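Immunomodulatory active chitinase (Trichuris suis, PDB 6G9C) probably binds and hydrolyses chitin as a family 18 glycosyl hydrolase, and has immunomodulatory activity in inflammatory lung disease. Local coordinates at residues V137-L150 with F174-F188. Sequence-based numbering, arbitrary orientation.
Sequences VSFLQQNKFDGFDL and FEEVAKCTSTSRLLF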
loop_
_atom_site.group_PDB
_atom_site.type_symbol
_atom_site.label_atom_id
_atom_site.label_comp_id
_atom_site.label_asym_id
_atom_site.label_seq_id
_atom_site.Cartn_x
_atom_site.Cartn_y
_atom_site.Cartn_z
ATOM N N VAL A 137 13.368 12.223 6.732
ATOM C CA VAL A 137 12.907 10.937 7.253
ATOM C C VAL A 137 11.427 11.003 7.592
ATOM O O VAL A 137 10.656 10.079 7.275
ATOM C CB VAL A 137 13.757 10.515 8.464
ATOM C CG1 VAL A 137 12.961 9.616 9.376
ATOM C CG2 VAL A 137 15.002 9.807 7.987
ATOM N N SER A 138 10.999 12.115 8.193
ATOM C CA SER A 138 9.581 12.301 8.483
ATOM C C SER A 138 8.758 12.327 7.200
ATOM O O SER A 138 7.717 11.668 7.107
ATOM C CB SER A 138 9.372 13.584 9.288
ATOM O OG SER A 138 10.063 13.519 10.526
ATOM N N PHE A 139 9.220 13.076 6.194
ATOM C CA PHE A 139 8.474 13.191 4.944
ATOM C C PHE A 139 8.370 11.846 4.242
ATOM O O PHE A 139 7.315 11.505 3.694
ATOM C CB PHE A 139 9.142 14.219 4.024
ATOM C CG PHE A 139 8.280 14.659 2.873
ATOM C CD1 PHE A 139 7.331 15.655 3.039
ATOM C CD2 PHE A 139 8.426 14.078 1.615
ATOM C CE1 PHE A 139 6.536 16.071 1.966
ATOM C CE2 PHE A 139 7.633 14.483 0.536
ATOM C CZ PHE A 139 6.689 15.476 0.710
ATOM N N LEU A 140 9.459 11.071 4.247
ATOM C CA LEU A 140 9.459 9.766 3.595
ATOM C C LEU A 140 8.449 8.832 4.246
ATOM O O LEU A 140 7.632 8.206 3.557
ATOM C CB LEU A 140 10.860 9.153 3.638
ATOM C CG LEU A 140 11.936 9.806 2.753
ATOM C CD1 LEU A 140 13.318 9.245 3.090
ATOM C CD2 LEU A 140 11.614 9.675 1.248
ATOM N N GLN A 141 8.486 8.727 5.581
ATOM C CA GLN A 141 7.608 7.783 6.264
ATOM C C GLN A 141 6.158 8.251 6.242
ATOM O O GLN A 141 5.244 7.427 6.112
ATOM C CB GLN A 141 8.075 7.541 7.706
ATOM C CG GLN A 141 9.389 6.762 7.808
ATOM C CD GLN A 141 9.360 5.655 8.872
ATOM O OE1 GLN A 141 8.902 5.864 9.994
ATOM N NE2 GLN A 141 9.872 4.477 8.518
ATOM N N GLN A 142 5.920 9.565 6.360
ATOM C CA GLN A 142 4.550 10.065 6.305
ATOM C C GLN A 142 3.894 9.726 4.971
ATOM O O GLN A 142 2.681 9.510 4.914
ATOM C CB GLN A 142 4.510 11.579 6.528
ATOM C CG GLN A 142 4.798 12.032 7.971
ATOM C CD GLN A 142 5.183 13.513 8.082
ATOM O OE1 GLN A 142 5.438 14.192 7.081
ATOM N NE2 GLN A 142 5.237 14.011 9.313
ATOM N N ASN A 143 4.678 9.652 3.898
ATOM C CA ASN A 143 4.131 9.499 2.561
ATOM C C ASN A 143 4.395 8.119 1.976
ATOM O O ASN A 143 4.140 7.895 0.778
ATOM C CB ASN A 143 4.667 10.617 1.662
ATOM C CG ASN A 143 4.089 11.977 2.046
ATOM O OD1 ASN A 143 2.911 12.247 1.812
ATOM N ND2 ASN A 143 4.905 12.820 2.672
ATOM N N LYS A 144 4.860 7.179 2.810
ATOM C CA LYS A 144 4.925 5.753 2.487
ATOM C C LYS A 144 5.984 5.437 1.439
ATOM O O LYS A 144 5.855 4.456 0.707
ATOM C CB LYS A 144 3.558 5.219 2.020
ATOM C CG LYS A 144 2.397 5.563 2.939
ATOM C CD LYS A 144 2.575 4.949 4.305
ATOM C CE LYS A 144 1.241 4.447 4.847
ATOM N NZ LYS A 144 0.208 5.516 4.878
ATOM N N PHE A 145 7.033 6.253 1.344
ATOM C CA PHE A 145 8.110 5.954 0.413
ATOM C C PHE A 145 8.968 4.796 0.921
ATOM O O PHE A 145 9.065 4.532 2.128
ATOM C CB PHE A 145 8.979 7.196 0.166
ATOM C CG PHE A 145 8.339 8.189 -0.769
ATOM C CD1 PHE A 145 8.415 8.009 -2.143
ATOM C CD2 PHE A 145 7.633 9.270 -0.273
ATOM C CE1 PHE A 145 7.802 8.900 -3.015
ATOM C CE2 PHE A 145 7.026 10.178 -1.142
ATOM C CZ PHE A 145 7.105 9.986 -2.511
ATOM N N ASP A 146 9.576 4.091 -0.027
ATOM C CA ASP A 146 10.486 2.988 0.245
ATOM C C ASP A 146 11.944 3.423 0.316
ATOM O O ASP A 146 12.801 2.605 0.661
ATOM C CB ASP A 146 10.342 1.926 -0.848
ATOM C CG ASP A 146 8.967 1.303 -0.856
ATOM O OD1 ASP A 146 8.580 0.723 0.184
ATOM O OD2 ASP A 146 8.251 1.441 -1.876
ATOM N N GLY A 147 12.250 4.664 -0.036
ATOM C CA GLY A 147 13.645 5.054 -0.100
ATOM C C GLY A 147 13.797 6.473 -0.588
ATOM O O GLY A 147 12.818 7.168 -0.882
ATOM N N PHE A 148 15.064 6.893 -0.662
ATOM C CA PHE A 148 15.458 8.252 -0.993
ATOM C C PHE A 148 16.519 8.211 -2.082
ATOM O O PHE A 148 17.440 7.392 -2.023
ATOM C CB PHE A 148 16.020 8.975 0.243
ATOM C CG PHE A 148 16.541 10.351 -0.053
ATOM C CD1 PHE A 148 15.721 11.296 -0.638
ATOM C CD2 PHE A 148 17.849 10.699 0.264
ATOM C CE1 PHE A 148 16.192 12.584 -0.908
ATOM C CE2 PHE A 148 18.335 11.980 -0.001
ATOM C CZ PHE A 148 17.501 12.924 -0.590
ATOM N N ASP A 149 16.386 9.098 -3.069
ATOM C CA ASP A 149 17.317 9.202 -4.192
ATOM C C ASP A 149 17.855 10.631 -4.241
ATOM O O ASP A 149 17.100 11.580 -4.500
ATOM C CB ASP A 149 16.612 8.807 -5.501
ATOM C CG ASP A 149 17.486 9.002 -6.716
ATOM O OD1 ASP A 149 18.576 8.385 -6.770
ATOM O OD2 ASP A 149 17.076 9.757 -7.624
ATOM N N LEU A 150 19.152 10.787 -3.953
ATOM C CA LEU A 150 19.792 12.093 -3.855
ATOM C C LEU A 150 20.319 12.498 -5.228
ATOM O O LEU A 150 21.205 11.833 -5.768
ATOM C CB LEU A 150 20.927 12.037 -2.827
ATOM C CG LEU A 150 21.757 13.303 -2.617
ATOM C CD1 LEU A 150 20.868 14.479 -2.230
ATOM C CD2 LEU A 150 22.802 13.031 -1.534
ATOM N N PHE A 174 18.756 6.259 8.539
ATOM C CA PHE A 174 17.847 5.251 7.986
ATOM C C PHE A 174 17.942 3.956 8.786
ATOM O O PHE A 174 16.924 3.323 9.096
ATOM C CB PHE A 174 18.156 4.997 6.501
ATOM C CG PHE A 174 17.642 6.072 5.552
ATOM C CD1 PHE A 174 17.088 7.255 6.030
ATOM C CD2 PHE A 174 17.705 5.885 4.170
ATOM C CE1 PHE A 174 16.615 8.230 5.150
ATOM C CE2 PHE A 174 17.240 6.860 3.290
ATOM C CZ PHE A 174 16.703 8.036 3.784
ATOM N N GLU A 175 19.162 3.562 9.161
ATOM C CA GLU A 175 19.337 2.357 9.969
ATOM C C GLU A 175 18.719 2.519 11.353
ATOM O O GLU A 175 18.101 1.584 11.880
ATOM C CB GLU A 175 20.829 2.022 10.072
ATOM C CG GLU A 175 21.397 1.509 8.750
ATOM C CD GLU A 175 22.906 1.447 8.729
ATOM O OE1 GLU A 175 23.550 2.117 9.565
ATOM O OE2 GLU A 175 23.450 0.730 7.865
ATOM N N GLU A 176 18.885 3.695 11.963
ATOM C CA GLU A 176 18.310 3.931 13.284
ATOM C C GLU A 176 16.785 3.969 13.218
ATOM O O GLU A 176 16.096 3.445 14.105
ATOM C CB GLU A 176 18.869 5.235 13.857
ATOM C CG GLU A 176 18.223 5.711 15.152
ATOM C CD GLU A 176 18.009 7.225 15.176
ATOM O OE1 GLU A 176 16.841 7.670 15.071
ATOM O OE2 GLU A 176 19.010 7.968 15.286
ATOM N N VAL A 177 16.245 4.593 12.178
ATOM C CA VAL A 177 14.795 4.638 12.008
ATOM C C VAL A 177 14.234 3.231 11.847
ATOM O O VAL A 177 13.187 2.895 12.419
ATOM C CB VAL A 177 14.439 5.553 10.823
ATOM C CG1 VAL A 177 13.006 5.331 10.358
ATOM C CG2 VAL A 177 14.660 7.004 11.226
ATOM N N ALA A 178 14.945 2.377 11.107
ATOM C CA ALA A 178 14.498 0.996 10.940
ATOM C C ALA A 178 14.359 0.289 12.280
ATOM O O ALA A 178 13.359 -0.400 12.516
ATOM C CB ALA A 178 15.452 0.239 10.012
ATOM N N LYS A 179 15.338 0.468 13.194
ATOM C CA LYS A 179 15.237 -0.139 14.512
ATOM C C LYS A 179 14.131 0.508 15.336
ATOM O O LYS A 179 13.409 -0.181 16.061
ATOM C CB LYS A 179 16.577 -0.021 15.256
ATOM C CG LYS A 179 17.767 -0.558 14.475
ATOM C CD LYS A 179 19.086 -0.321 15.221
ATOM C CE LYS A 179 20.263 -1.009 14.524
ATOM N NZ LYS A 179 21.120 -0.101 13.712
ATOM N N CYS A 180 14.012 1.835 15.261
ATOM C CA CYS A 180 13.037 2.554 16.080
ATOM C C CYS A 180 11.605 2.142 15.744
ATOM O O CYS A 180 10.755 2.036 16.638
ATOM C CB CYS A 180 13.212 4.066 15.882
ATOM S SG CYS A 180 12.394 5.117 17.126
ATOM N N THR A 181 11.319 1.916 14.463
ATOM C CA THR A 181 9.962 1.632 14.006
ATOM C C THR A 181 9.732 0.168 13.653
ATOM O O THR A 181 8.645 -0.170 13.176
ATOM C CB THR A 181 9.618 2.503 12.795
ATOM O OG1 THR A 181 10.545 2.247 11.735
ATOM C CG2 THR A 181 9.663 3.971 13.161
ATOM N N SER A 182 10.720 -0.698 13.875
ATOM C CA SER A 182 10.641 -2.123 13.542
ATOM C C SER A 182 10.260 -2.343 12.079
ATOM O O SER A 182 9.381 -3.146 11.750
ATOM C CB SER A 182 9.672 -2.845 14.475
ATOM O OG SER A 182 10.044 -2.662 15.825
ATOM N N THR A 183 10.940 -1.627 11.185
ATOM C CA THR A 183 10.700 -1.750 9.753
ATOM C C THR A 183 12.010 -2.043 9.032
ATOM O O THR A 183 13.098 -1.873 9.588
ATOM C CB THR A 183 10.054 -0.480 9.169
ATOM O OG1 THR A 183 10.977 0.613 9.251
ATOM C CG2 THR A 183 8.776 -0.113 9.918
ATOM N N SER A 184 11.893 -2.505 7.786
ATOM C CA SER A 184 13.058 -2.619 6.916
ATOM C C SER A 184 13.565 -1.230 6.575
ATOM O O SER A 184 12.779 -0.310 6.338
ATOM C CB SER A 184 12.709 -3.360 5.621
ATOM O OG SER A 184 12.123 -4.613 5.907
ATOM N N ARG A 185 14.880 -1.068 6.534
ATOM C CA ARG A 185 15.391 0.283 6.369
ATOM C C ARG A 185 15.099 0.823 4.967
ATOM O O ARG A 185 15.013 0.082 3.976
ATOM C CB ARG A 185 16.882 0.342 6.676
ATOM C CG ARG A 185 17.773 -0.097 5.569
ATOM C CD ARG A 185 19.034 0.740 5.570
ATOM N NE ARG A 185 20.053 0.118 4.740
ATOM C CZ ARG A 185 20.190 0.325 3.433
ATOM N NH1 ARG A 185 19.383 1.159 2.784
ATOM N NH2 ARG A 185 21.152 -0.301 2.770
ATOM N N LEU A 186 14.921 2.136 4.912
ATOM C CA LEU A 186 14.731 2.838 3.658
ATOM C C LEU A 186 15.928 2.635 2.737
ATOM O O LEU A 186 17.079 2.598 3.185
ATOM C CB LEU A 186 14.526 4.324 3.943
ATOM C CG LEU A 186 13.231 4.652 4.678
ATOM C CD1 LEU A 186 13.371 5.947 5.460
ATOM C CD2 LEU A 186 12.115 4.755 3.644
ATOM N N LEU A 187 15.643 2.484 1.443
ATOM C CA LEU A 187 16.686 2.449 0.427
ATOM C C LEU A 187 17.302 3.836 0.247
ATOM O O LEU A 187 16.687 4.863 0.544
ATOM C CB LEU A 187 16.118 1.956 -0.901
ATOM C CG LEU A 187 15.560 0.533 -0.830
ATOM C CD1 LEU A 187 14.798 0.175 -2.112
ATOM C CD2 LEU A 187 16.677 -0.458 -0.555
ATOM N N PHE A 188 18.528 3.860 -0.268
ATOM C CA PHE A 188 19.255 5.118 -0.400
ATOM C C PHE A 188 20.109 5.031 -1.652
ATOM O O PHE A 188 21.055 4.241 -1.712
ATOM C CB PHE A 188 20.103 5.391 0.839
ATOM C CG PHE A 188 20.905 6.670 0.767
ATOM C CD1 PHE A 188 20.474 7.744 -0.001
ATOM C CD2 PHE A 188 22.093 6.794 1.476
ATOM C CE1 PHE A 188 21.226 8.927 -0.057
ATOM C CE2 PHE A 188 22.845 7.958 1.418
ATOM C CZ PHE A 188 22.420 9.024 0.652
#
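F174 meets three side chains of 137-150 around its ring. CG2 of V137 comes to the ring edge, 3.6 Å from F174 CE1. CB of F148 lies in the ring plane, 3.7 Å from F174 CZ. L140 crosses the F174 side chain at about a right angle and brings CD1 to CZ. L186 CB sits over one face of the same ring, 3.5 Å above its plane. L186 also brings CD2 against the backbone of 145-146, 3.4 Å from F145 O. Further out, V137 CG1 and V177 CG2 meet tip to tip. With CG1 of V137 anti to its own N (chi1 153°) and turned to V177, CG2 falls beside N and meets F174. The bent side chain of Q141 places its amide by V177 CG1 and T181 CG2. Its polar partner is T181 of the second subunit, and C180 is joined to C180 of that subunit by a disulfide.

Strands 147-151 and 187-193 are parallel neighbours in the TIM barrel of family 18. Helix 160-181 connects them and packs beside helix 126-142, which precedes the first strand; the two short helical segments cross at -50°. L187 N gives a nearly straight bond to D146 O (3.0 Å, 168°). F148 N bonds to L187 O at 2.9 Å. G147 N is buried without a partner in the model. F148 and F188 point the same way, with F148 CD2 3.8 Å from F188 CE1.

A Schellman motif with K144 at C-prime ends helix 126-142 and turns the chain toward strand 147-151. D146 is anchored by a salt bridge to K97. R185 NH1 bonds to L186 O, and its NH2 pairs with D213, which also accepts F188 N.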